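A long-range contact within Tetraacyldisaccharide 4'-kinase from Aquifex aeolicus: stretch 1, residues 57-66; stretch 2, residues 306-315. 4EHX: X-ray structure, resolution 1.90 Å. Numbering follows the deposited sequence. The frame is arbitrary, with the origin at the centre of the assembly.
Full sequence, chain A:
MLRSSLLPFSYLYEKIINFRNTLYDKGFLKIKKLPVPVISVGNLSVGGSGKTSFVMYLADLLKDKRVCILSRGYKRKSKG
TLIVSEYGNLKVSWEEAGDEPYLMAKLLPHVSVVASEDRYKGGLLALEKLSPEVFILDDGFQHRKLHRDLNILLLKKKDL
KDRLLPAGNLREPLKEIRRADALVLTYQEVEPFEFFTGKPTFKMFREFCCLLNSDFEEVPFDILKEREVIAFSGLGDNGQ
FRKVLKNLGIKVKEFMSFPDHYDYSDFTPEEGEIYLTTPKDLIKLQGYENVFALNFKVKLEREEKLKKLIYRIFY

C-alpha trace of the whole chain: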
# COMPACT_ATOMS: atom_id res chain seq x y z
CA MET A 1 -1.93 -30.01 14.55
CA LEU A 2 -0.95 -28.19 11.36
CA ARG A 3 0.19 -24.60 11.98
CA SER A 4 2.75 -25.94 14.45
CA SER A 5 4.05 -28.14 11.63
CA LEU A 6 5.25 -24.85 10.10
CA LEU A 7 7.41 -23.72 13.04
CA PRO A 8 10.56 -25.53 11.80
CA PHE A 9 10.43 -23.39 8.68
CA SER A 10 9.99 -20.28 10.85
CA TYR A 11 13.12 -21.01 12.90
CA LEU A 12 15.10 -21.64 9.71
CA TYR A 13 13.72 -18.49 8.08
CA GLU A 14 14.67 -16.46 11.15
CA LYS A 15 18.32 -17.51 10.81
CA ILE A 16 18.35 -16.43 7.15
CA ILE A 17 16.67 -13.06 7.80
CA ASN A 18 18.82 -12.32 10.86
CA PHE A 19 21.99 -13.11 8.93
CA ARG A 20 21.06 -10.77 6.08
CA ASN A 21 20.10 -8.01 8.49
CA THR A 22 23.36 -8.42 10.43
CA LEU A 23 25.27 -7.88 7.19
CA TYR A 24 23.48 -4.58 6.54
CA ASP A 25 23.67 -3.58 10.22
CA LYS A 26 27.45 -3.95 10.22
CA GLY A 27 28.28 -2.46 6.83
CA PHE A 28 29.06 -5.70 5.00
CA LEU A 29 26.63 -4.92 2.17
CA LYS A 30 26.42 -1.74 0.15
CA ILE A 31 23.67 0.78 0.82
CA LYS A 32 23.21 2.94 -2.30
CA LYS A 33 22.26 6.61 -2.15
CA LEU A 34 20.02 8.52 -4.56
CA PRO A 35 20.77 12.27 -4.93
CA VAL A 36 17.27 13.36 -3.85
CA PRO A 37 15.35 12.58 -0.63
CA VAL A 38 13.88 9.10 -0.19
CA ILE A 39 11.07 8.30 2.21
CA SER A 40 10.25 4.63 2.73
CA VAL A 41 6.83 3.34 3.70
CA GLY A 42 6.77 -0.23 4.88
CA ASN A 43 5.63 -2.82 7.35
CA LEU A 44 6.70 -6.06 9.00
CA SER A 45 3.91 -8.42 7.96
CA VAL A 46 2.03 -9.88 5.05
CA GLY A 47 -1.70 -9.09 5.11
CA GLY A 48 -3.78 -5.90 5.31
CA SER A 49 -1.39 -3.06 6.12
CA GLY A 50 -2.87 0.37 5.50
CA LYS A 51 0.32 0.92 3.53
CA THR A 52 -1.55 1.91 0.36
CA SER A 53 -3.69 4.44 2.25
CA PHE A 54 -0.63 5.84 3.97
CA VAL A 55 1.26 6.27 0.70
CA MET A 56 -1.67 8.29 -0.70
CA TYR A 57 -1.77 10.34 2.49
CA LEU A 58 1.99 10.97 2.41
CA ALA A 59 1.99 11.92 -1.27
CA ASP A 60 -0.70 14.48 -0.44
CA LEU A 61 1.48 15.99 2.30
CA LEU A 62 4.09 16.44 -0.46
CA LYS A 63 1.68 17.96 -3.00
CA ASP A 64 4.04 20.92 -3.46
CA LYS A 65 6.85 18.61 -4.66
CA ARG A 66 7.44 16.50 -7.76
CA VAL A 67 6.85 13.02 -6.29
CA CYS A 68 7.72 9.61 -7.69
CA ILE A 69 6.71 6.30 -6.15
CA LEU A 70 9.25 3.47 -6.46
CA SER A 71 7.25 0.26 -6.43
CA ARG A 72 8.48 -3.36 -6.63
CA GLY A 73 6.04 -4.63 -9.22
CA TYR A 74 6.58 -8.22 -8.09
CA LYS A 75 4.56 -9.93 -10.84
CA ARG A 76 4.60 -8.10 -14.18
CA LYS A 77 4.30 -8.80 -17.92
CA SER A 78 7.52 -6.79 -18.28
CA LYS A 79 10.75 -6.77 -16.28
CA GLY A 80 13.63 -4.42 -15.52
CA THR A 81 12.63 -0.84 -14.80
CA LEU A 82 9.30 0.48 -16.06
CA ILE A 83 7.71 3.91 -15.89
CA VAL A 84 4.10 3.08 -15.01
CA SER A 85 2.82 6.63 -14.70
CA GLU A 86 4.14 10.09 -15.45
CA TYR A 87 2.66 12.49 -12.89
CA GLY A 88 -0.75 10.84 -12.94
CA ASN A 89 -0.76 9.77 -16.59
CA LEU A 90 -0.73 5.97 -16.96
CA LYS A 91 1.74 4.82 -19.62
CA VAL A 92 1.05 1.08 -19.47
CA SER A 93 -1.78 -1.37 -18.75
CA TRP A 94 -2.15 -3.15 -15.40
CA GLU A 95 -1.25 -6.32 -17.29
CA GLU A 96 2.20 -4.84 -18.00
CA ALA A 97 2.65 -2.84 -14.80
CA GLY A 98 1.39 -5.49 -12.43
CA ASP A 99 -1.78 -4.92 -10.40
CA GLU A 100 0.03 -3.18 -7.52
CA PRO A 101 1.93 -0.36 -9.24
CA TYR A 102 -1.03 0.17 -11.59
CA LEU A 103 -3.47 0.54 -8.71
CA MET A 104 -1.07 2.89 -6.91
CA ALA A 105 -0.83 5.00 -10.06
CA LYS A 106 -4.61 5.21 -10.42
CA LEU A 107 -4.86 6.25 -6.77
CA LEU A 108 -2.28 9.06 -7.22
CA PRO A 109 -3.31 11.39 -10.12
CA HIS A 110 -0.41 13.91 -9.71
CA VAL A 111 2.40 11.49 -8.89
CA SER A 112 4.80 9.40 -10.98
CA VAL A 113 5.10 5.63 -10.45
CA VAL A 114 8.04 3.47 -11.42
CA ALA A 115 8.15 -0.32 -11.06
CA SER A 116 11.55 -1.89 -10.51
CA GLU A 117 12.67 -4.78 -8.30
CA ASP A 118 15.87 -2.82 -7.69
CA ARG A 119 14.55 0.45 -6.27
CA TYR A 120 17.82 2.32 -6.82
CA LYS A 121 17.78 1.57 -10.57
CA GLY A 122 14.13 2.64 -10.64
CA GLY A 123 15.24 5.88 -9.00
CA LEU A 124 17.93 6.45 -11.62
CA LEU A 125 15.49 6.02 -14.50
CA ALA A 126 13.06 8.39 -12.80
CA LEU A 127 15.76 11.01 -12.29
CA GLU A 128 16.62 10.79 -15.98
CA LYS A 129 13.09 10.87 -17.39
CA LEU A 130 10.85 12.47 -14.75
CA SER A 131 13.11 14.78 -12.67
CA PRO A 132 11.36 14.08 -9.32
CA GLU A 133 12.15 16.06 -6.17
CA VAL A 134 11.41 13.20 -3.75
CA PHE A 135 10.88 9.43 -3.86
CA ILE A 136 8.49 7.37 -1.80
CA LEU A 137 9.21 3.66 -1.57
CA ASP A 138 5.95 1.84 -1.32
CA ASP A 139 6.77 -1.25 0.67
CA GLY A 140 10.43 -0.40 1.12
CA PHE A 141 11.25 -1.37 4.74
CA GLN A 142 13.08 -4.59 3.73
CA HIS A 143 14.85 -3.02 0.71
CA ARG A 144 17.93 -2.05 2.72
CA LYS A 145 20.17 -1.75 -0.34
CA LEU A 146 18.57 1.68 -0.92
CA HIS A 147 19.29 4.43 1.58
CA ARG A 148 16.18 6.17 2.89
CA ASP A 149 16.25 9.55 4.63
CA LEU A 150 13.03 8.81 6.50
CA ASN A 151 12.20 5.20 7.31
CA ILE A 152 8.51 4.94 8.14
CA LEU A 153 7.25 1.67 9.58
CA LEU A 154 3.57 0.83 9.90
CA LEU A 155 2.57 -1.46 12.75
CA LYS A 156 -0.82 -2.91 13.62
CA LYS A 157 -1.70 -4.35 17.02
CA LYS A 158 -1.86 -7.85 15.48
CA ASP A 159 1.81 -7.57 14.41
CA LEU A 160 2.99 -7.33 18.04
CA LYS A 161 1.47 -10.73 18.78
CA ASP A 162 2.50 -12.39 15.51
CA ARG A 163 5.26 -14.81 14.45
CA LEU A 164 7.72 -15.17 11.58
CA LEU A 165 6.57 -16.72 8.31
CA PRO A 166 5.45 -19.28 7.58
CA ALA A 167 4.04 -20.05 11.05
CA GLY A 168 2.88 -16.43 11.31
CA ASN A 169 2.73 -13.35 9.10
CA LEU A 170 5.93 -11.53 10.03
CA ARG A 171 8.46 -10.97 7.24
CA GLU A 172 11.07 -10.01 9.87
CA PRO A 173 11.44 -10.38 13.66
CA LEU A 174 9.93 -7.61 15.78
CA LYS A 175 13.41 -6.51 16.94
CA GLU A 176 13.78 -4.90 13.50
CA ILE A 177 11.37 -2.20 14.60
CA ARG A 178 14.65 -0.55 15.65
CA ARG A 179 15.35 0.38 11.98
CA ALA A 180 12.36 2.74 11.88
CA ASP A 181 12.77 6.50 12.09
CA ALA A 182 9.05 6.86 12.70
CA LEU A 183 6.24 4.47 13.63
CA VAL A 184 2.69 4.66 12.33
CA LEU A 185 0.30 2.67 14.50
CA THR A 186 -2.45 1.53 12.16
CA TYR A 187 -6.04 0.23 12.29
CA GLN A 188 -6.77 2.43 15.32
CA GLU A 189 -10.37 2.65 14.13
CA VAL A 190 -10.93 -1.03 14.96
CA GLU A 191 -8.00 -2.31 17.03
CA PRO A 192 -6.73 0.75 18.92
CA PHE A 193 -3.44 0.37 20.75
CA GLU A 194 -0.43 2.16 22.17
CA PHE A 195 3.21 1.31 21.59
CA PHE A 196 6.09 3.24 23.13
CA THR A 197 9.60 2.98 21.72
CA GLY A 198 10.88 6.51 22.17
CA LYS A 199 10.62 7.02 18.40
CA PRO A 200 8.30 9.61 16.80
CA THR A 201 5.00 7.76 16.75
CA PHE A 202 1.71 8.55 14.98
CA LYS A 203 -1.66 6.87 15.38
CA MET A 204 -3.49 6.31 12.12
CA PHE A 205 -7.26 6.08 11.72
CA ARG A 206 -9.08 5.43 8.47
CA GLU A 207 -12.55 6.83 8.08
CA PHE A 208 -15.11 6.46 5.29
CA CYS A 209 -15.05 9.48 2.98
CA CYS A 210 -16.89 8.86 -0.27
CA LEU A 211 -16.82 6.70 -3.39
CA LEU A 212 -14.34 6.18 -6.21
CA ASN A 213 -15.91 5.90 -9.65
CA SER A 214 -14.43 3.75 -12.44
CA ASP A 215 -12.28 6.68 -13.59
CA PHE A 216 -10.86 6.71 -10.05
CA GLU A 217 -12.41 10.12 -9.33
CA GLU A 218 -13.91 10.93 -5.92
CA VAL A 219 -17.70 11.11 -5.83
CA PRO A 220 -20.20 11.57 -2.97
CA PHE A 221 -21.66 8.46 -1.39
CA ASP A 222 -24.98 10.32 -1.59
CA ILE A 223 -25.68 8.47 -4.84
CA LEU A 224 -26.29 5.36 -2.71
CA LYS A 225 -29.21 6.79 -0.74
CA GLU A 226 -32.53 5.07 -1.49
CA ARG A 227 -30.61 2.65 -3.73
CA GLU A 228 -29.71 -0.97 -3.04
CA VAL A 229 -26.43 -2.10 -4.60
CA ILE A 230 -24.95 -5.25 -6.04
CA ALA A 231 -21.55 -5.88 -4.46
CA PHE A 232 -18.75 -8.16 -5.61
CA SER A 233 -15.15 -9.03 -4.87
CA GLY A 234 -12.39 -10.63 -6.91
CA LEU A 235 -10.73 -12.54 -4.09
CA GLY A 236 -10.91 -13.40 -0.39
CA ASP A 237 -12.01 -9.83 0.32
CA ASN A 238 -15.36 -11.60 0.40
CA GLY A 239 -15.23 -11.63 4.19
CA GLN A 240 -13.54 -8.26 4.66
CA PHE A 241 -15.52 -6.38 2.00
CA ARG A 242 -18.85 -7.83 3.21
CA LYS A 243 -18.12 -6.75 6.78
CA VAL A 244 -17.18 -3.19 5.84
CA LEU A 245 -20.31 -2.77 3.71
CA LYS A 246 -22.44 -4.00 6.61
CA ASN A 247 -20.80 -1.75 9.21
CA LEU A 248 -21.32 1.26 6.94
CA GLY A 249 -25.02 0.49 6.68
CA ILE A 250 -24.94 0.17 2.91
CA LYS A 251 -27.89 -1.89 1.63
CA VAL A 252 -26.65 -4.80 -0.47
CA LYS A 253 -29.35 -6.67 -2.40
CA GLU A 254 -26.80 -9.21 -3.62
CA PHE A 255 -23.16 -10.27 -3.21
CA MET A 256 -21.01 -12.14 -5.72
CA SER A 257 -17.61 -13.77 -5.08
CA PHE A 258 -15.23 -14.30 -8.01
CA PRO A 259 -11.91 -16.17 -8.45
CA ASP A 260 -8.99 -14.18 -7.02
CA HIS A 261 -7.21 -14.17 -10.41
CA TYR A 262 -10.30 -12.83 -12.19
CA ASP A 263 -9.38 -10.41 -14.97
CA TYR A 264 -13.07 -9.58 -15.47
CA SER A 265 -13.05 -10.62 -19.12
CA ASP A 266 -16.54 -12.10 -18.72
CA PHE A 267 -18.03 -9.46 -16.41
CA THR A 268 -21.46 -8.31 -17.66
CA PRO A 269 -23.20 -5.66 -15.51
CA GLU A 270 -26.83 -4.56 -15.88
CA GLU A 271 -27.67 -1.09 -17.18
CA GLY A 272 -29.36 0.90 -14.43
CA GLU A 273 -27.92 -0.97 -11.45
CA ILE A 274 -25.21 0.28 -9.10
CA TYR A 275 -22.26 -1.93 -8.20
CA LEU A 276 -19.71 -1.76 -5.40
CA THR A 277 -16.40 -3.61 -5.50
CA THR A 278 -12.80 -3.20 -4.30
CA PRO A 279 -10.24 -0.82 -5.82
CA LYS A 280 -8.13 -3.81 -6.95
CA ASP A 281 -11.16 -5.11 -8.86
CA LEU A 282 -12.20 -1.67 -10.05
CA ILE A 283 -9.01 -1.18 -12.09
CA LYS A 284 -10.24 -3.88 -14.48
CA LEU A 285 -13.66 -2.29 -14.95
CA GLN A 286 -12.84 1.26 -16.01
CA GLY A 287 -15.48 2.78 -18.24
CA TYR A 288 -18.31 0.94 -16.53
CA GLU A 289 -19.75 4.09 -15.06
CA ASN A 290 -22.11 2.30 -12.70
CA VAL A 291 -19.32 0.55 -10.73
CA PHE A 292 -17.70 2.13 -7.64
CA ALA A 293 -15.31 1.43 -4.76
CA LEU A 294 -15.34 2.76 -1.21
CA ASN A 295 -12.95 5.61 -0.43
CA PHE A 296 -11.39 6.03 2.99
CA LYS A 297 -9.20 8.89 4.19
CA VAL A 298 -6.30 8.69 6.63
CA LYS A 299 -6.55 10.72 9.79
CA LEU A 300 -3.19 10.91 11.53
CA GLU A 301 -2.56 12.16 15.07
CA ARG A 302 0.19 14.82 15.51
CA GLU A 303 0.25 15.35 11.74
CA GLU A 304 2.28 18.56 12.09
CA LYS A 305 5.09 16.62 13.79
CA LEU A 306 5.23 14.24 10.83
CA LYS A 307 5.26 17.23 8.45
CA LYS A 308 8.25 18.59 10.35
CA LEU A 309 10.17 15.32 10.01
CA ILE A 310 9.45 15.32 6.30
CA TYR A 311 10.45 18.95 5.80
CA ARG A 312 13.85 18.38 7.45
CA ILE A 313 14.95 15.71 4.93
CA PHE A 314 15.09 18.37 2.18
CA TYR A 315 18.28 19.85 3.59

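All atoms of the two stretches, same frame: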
# COMPACT_ATOMS: atom_id res chain seq x y z
N TYR A 57 -1.78 9.28 1.49
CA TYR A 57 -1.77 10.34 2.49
C TYR A 57 -0.45 11.11 2.47
O TYR A 57 -0.43 12.35 2.47
CB TYR A 57 -2.03 9.73 3.87
CG TYR A 57 -1.72 10.68 4.99
CD1 TYR A 57 -2.65 11.64 5.40
CD2 TYR A 57 -0.50 10.61 5.66
CE1 TYR A 57 -2.35 12.51 6.45
CE2 TYR A 57 -0.20 11.47 6.70
CZ TYR A 57 -1.12 12.42 7.08
OH TYR A 57 -0.81 13.28 8.11
N LEU A 58 0.66 10.38 2.45
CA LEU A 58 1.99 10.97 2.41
C LEU A 58 2.22 11.76 1.13
O LEU A 58 2.76 12.87 1.15
CB LEU A 58 3.05 9.86 2.55
CG LEU A 58 4.51 10.25 2.43
CD1 LEU A 58 4.87 11.24 3.54
CD2 LEU A 58 5.39 8.98 2.52
N ALA A 59 1.80 11.21 -0.01
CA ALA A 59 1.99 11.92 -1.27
C ALA A 59 1.23 13.25 -1.24
O ALA A 59 1.72 14.26 -1.76
CB ALA A 59 1.54 11.05 -2.46
N ASP A 60 0.07 13.25 -0.60
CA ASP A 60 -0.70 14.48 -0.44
C ASP A 60 0.01 15.52 0.44
O ASP A 60 -0.08 16.72 0.19
CB ASP A 60 -2.10 14.20 0.12
CG ASP A 60 -2.92 15.47 0.29
OD1 ASP A 60 -3.43 15.96 -0.73
OD2 ASP A 60 -3.03 15.99 1.43
N LEU A 61 0.72 15.06 1.47
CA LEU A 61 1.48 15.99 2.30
C LEU A 61 2.55 16.67 1.45
O LEU A 61 2.92 17.82 1.70
CB LEU A 61 2.14 15.26 3.49
CG LEU A 61 1.23 14.73 4.60
CD1 LEU A 61 2.07 14.11 5.71
CD2 LEU A 61 0.32 15.84 5.14
N LEU A 62 3.04 15.95 0.44
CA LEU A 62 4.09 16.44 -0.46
C LEU A 62 3.55 17.00 -1.78
O LEU A 62 4.24 16.97 -2.80
CB LEU A 62 5.06 15.29 -0.76
CG LEU A 62 5.88 14.79 0.42
CD1 LEU A 62 6.39 13.36 0.20
CD2 LEU A 62 7.05 15.76 0.69
N LYS A 63 2.32 17.50 -1.76
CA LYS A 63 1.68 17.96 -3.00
C LYS A 63 2.42 19.13 -3.68
O LYS A 63 2.21 19.41 -4.86
CB LYS A 63 0.23 18.35 -2.74
CG LYS A 63 0.06 19.52 -1.80
CD LYS A 63 -1.43 19.84 -1.63
CE LYS A 63 -1.60 21.02 -0.68
NZ LYS A 63 -3.02 21.41 -0.45
N ASP A 64 3.27 19.80 -2.92
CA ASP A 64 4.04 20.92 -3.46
C ASP A 64 5.35 20.47 -4.12
O ASP A 64 6.09 21.29 -4.65
CB ASP A 64 4.32 21.94 -2.35
CG ASP A 64 3.04 22.54 -1.77
OD1 ASP A 64 2.14 22.92 -2.55
OD2 ASP A 64 2.92 22.62 -0.52
N LYS A 65 5.63 19.16 -4.09
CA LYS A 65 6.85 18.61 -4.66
C LYS A 65 6.55 17.68 -5.83
O LYS A 65 5.44 17.13 -5.94
CB LYS A 65 7.62 17.79 -3.61
CG LYS A 65 8.13 18.59 -2.42
CD LYS A 65 9.20 19.59 -2.84
CE LYS A 65 9.91 20.19 -1.63
NZ LYS A 65 10.99 21.12 -2.08
N ARG A 66 7.54 17.49 -6.70
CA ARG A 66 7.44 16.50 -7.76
C ARG A 66 7.75 15.13 -7.16
O ARG A 66 8.90 14.85 -6.82
CB ARG A 66 8.40 16.84 -8.90
CG ARG A 66 8.05 18.17 -9.60
CD ARG A 66 9.17 18.63 -10.53
NE ARG A 66 9.37 17.73 -11.66
CZ ARG A 66 8.65 17.76 -12.79
NH1 ARG A 66 7.67 18.64 -12.92
NH2 ARG A 66 8.90 16.90 -13.77
N LEU A 306 4.78 15.02 11.98
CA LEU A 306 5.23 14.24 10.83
C LEU A 306 5.67 15.17 9.70
O LEU A 306 6.71 14.93 9.06
CB LEU A 306 4.16 13.26 10.37
CG LEU A 306 4.50 12.49 9.09
CD1 LEU A 306 5.76 11.63 9.31
CD2 LEU A 306 3.33 11.62 8.65
N LYS A 307 4.92 16.25 9.49
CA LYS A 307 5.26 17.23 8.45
C LYS A 307 6.64 17.81 8.72
O LYS A 307 7.42 18.03 7.80
CB LYS A 307 4.23 18.37 8.39
CG LYS A 307 2.86 17.96 7.81
CD LYS A 307 1.91 19.16 7.78
CE LYS A 307 0.60 18.86 7.06
NZ LYS A 307 -0.33 20.04 7.15
N LYS A 308 6.93 18.06 9.99
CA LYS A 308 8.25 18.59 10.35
C LYS A 308 9.37 17.61 10.04
O LYS A 308 10.42 18.02 9.55
CB LYS A 308 8.29 19.00 11.83
CG LYS A 308 9.63 19.56 12.28
CD LYS A 308 9.51 20.24 13.64
CE LYS A 308 10.85 20.79 14.11
NZ LYS A 308 10.74 21.41 15.46
N LEU A 309 9.15 16.32 10.32
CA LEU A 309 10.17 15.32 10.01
C LEU A 309 10.42 15.28 8.52
O LEU A 309 11.55 15.14 8.07
CB LEU A 309 9.76 13.91 10.46
CG LEU A 309 9.81 13.55 11.95
CD1 LEU A 309 9.23 12.15 12.14
CD2 LEU A 309 11.23 13.63 12.50
N ILE A 310 9.34 15.40 7.75
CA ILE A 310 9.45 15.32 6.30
C ILE A 310 10.21 16.51 5.74
O ILE A 310 11.14 16.36 4.96
CB ILE A 310 8.07 15.19 5.66
CG1 ILE A 310 7.45 13.85 6.05
CG2 ILE A 310 8.15 15.33 4.13
CD1 ILE A 310 5.98 13.74 5.71
N TYR A 311 9.81 17.70 6.18
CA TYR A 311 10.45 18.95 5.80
C TYR A 311 11.97 18.91 6.00
O TYR A 311 12.74 19.34 5.13
CB TYR A 311 9.80 20.08 6.60
CG TYR A 311 10.54 21.39 6.66
CD1 TYR A 311 10.50 22.29 5.59
CD2 TYR A 311 11.23 21.77 7.80
CE1 TYR A 311 11.16 23.50 5.66
CE2 TYR A 311 11.89 22.99 7.88
CZ TYR A 311 11.85 23.85 6.80
OH TYR A 311 12.50 25.05 6.88
N ARG A 312 12.41 18.37 7.13
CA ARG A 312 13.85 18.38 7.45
C ARG A 312 14.73 17.51 6.55
O ARG A 312 15.94 17.73 6.50
CB ARG A 312 14.09 18.04 8.93
CG ARG A 312 13.53 19.07 9.92
CD ARG A 312 14.26 20.40 9.80
NE ARG A 312 13.71 21.40 10.73
CZ ARG A 312 14.14 21.59 11.97
NH1 ARG A 312 15.15 20.85 12.44
NH2 ARG A 312 13.58 22.51 12.74
N ILE A 313 14.15 16.55 5.83
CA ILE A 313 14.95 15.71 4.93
C ILE A 313 15.32 16.41 3.62
O ILE A 313 16.12 15.90 2.84
CB ILE A 313 14.28 14.35 4.60
CG1 ILE A 313 13.22 14.53 3.51
CG2 ILE A 313 13.74 13.69 5.86
CD1 ILE A 313 12.38 13.30 3.24
N PHE A 314 14.74 17.59 3.37
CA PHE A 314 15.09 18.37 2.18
C PHE A 314 16.30 19.30 2.35
O PHE A 314 16.55 20.17 1.51
CB PHE A 314 13.88 19.15 1.68
CG PHE A 314 12.83 18.28 1.06
CD1 PHE A 314 12.89 17.98 -0.30
CD2 PHE A 314 11.82 17.73 1.83
CE1 PHE A 314 11.93 17.14 -0.88
CE2 PHE A 314 10.86 16.90 1.26
CZ PHE A 314 10.91 16.61 -0.10
N TYR A 315 17.04 19.12 3.43
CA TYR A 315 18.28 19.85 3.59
C TYR A 315 19.45 18.90 3.40
O TYR A 315 19.28 17.69 3.54
CB TYR A 315 18.33 20.55 4.96
CG TYR A 315 17.26 21.60 5.10
CD1 TYR A 315 15.96 21.27 5.47
CD2 TYR A 315 17.54 22.94 4.82
CE1 TYR A 315 14.97 22.24 5.58
CE2 TYR A 315 16.56 23.91 4.93
CZ TYR A 315 15.28 23.55 5.30
OH TYR A 315 14.31 24.51 5.41
OXT TYR A 315 20.56 19.30 3.07

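The most distinctive feature of this contact lies at its edge, where a lysine lies over an aromatic ring. The side chain of Lys65 passes across one face of Phe314: its CE sits 4.0 Å from the centroid of the Phe314 ring and 21° off the ring normal, a CH-pi contact, while Lys65 NZ lies 4.6 Å from the same centroid and 30° off the normal, an off-centre cation-pi interaction. Lysine suits this place because it offers two kinds of chemistry. The CE methylene is polarized by the neighbouring ammonium and packs well on the pi cloud, while the charge itself is attracted to the electron-rich face.

No hydrogen bond crosses between the two stretches, so the rest of the contact depends on the fit of apolar side chains. Residues 57-61 form the last part of one helix and residues 306-312 belong to another. Their axes cross at -64° and approach no closer than 11.6 Å, a wide spacing that leaves the gap to be filled by leucine and isoleucine side chains. The backbones are nearest at Leu61 and Lys307, whose CA atoms are 7.3 Å apart.

Ile310 is central to the packing. Its CA-to-CB bond points toward stretch 1, and its two branches meet different neighbours: CD1 lies 3.5 Å from Leu58 CD1 and 3.9 Å from Leu61 CD1, whereas Ile310 CG2 lies 3.6 Å from Leu62 CD2. A beta-branched residue can thus fill space in two directions from one backbone position. Leu61, also directed toward its partner stretch, is similarly versatile. Besides Ile310, its CD1 meets Leu306 CD2 at 4.1 Å, and its CD2 approaches Lys307 CE at 3.6 Å. The extended aliphatic chain of Lys307 can therefore cover a leucine, although Lys307 as a whole is exposed. Leu306 also receives Tyr57, whose CE2 comes within 4.0 Å of Leu306 CD2. The methyl lies at the edge of the tyrosine ring, near its plane, and Tyr57 OH is hydrogen-bonded elsewhere in the structure, so the polar end of this residue is satisfied while its carbon edge joins the apolar cluster.

Each stretch also contains a type I beta turn. Leu62, the first residue to leave helical phi/psi, begins a turn that ends at Lys65 and is closed by Lys65 N donating to Leu62 O at 2.9 Å. The turn carries the chain round so that Lys65 directs its CA-to-CB bond toward stretch 2. There, a second type I turn runs from Arg312 to Tyr315 and includes Phe314, whose CA-to-CB bond points back toward stretch 1. Leu62 CD2 touches the edge of that ring, 4.0 Å from Phe314 CE2, so leucine borders the aromatic edge while lysine covers a face. Together the two stretches bury 370 Å², both sides summed, and the atoms that meet are almost all carbon.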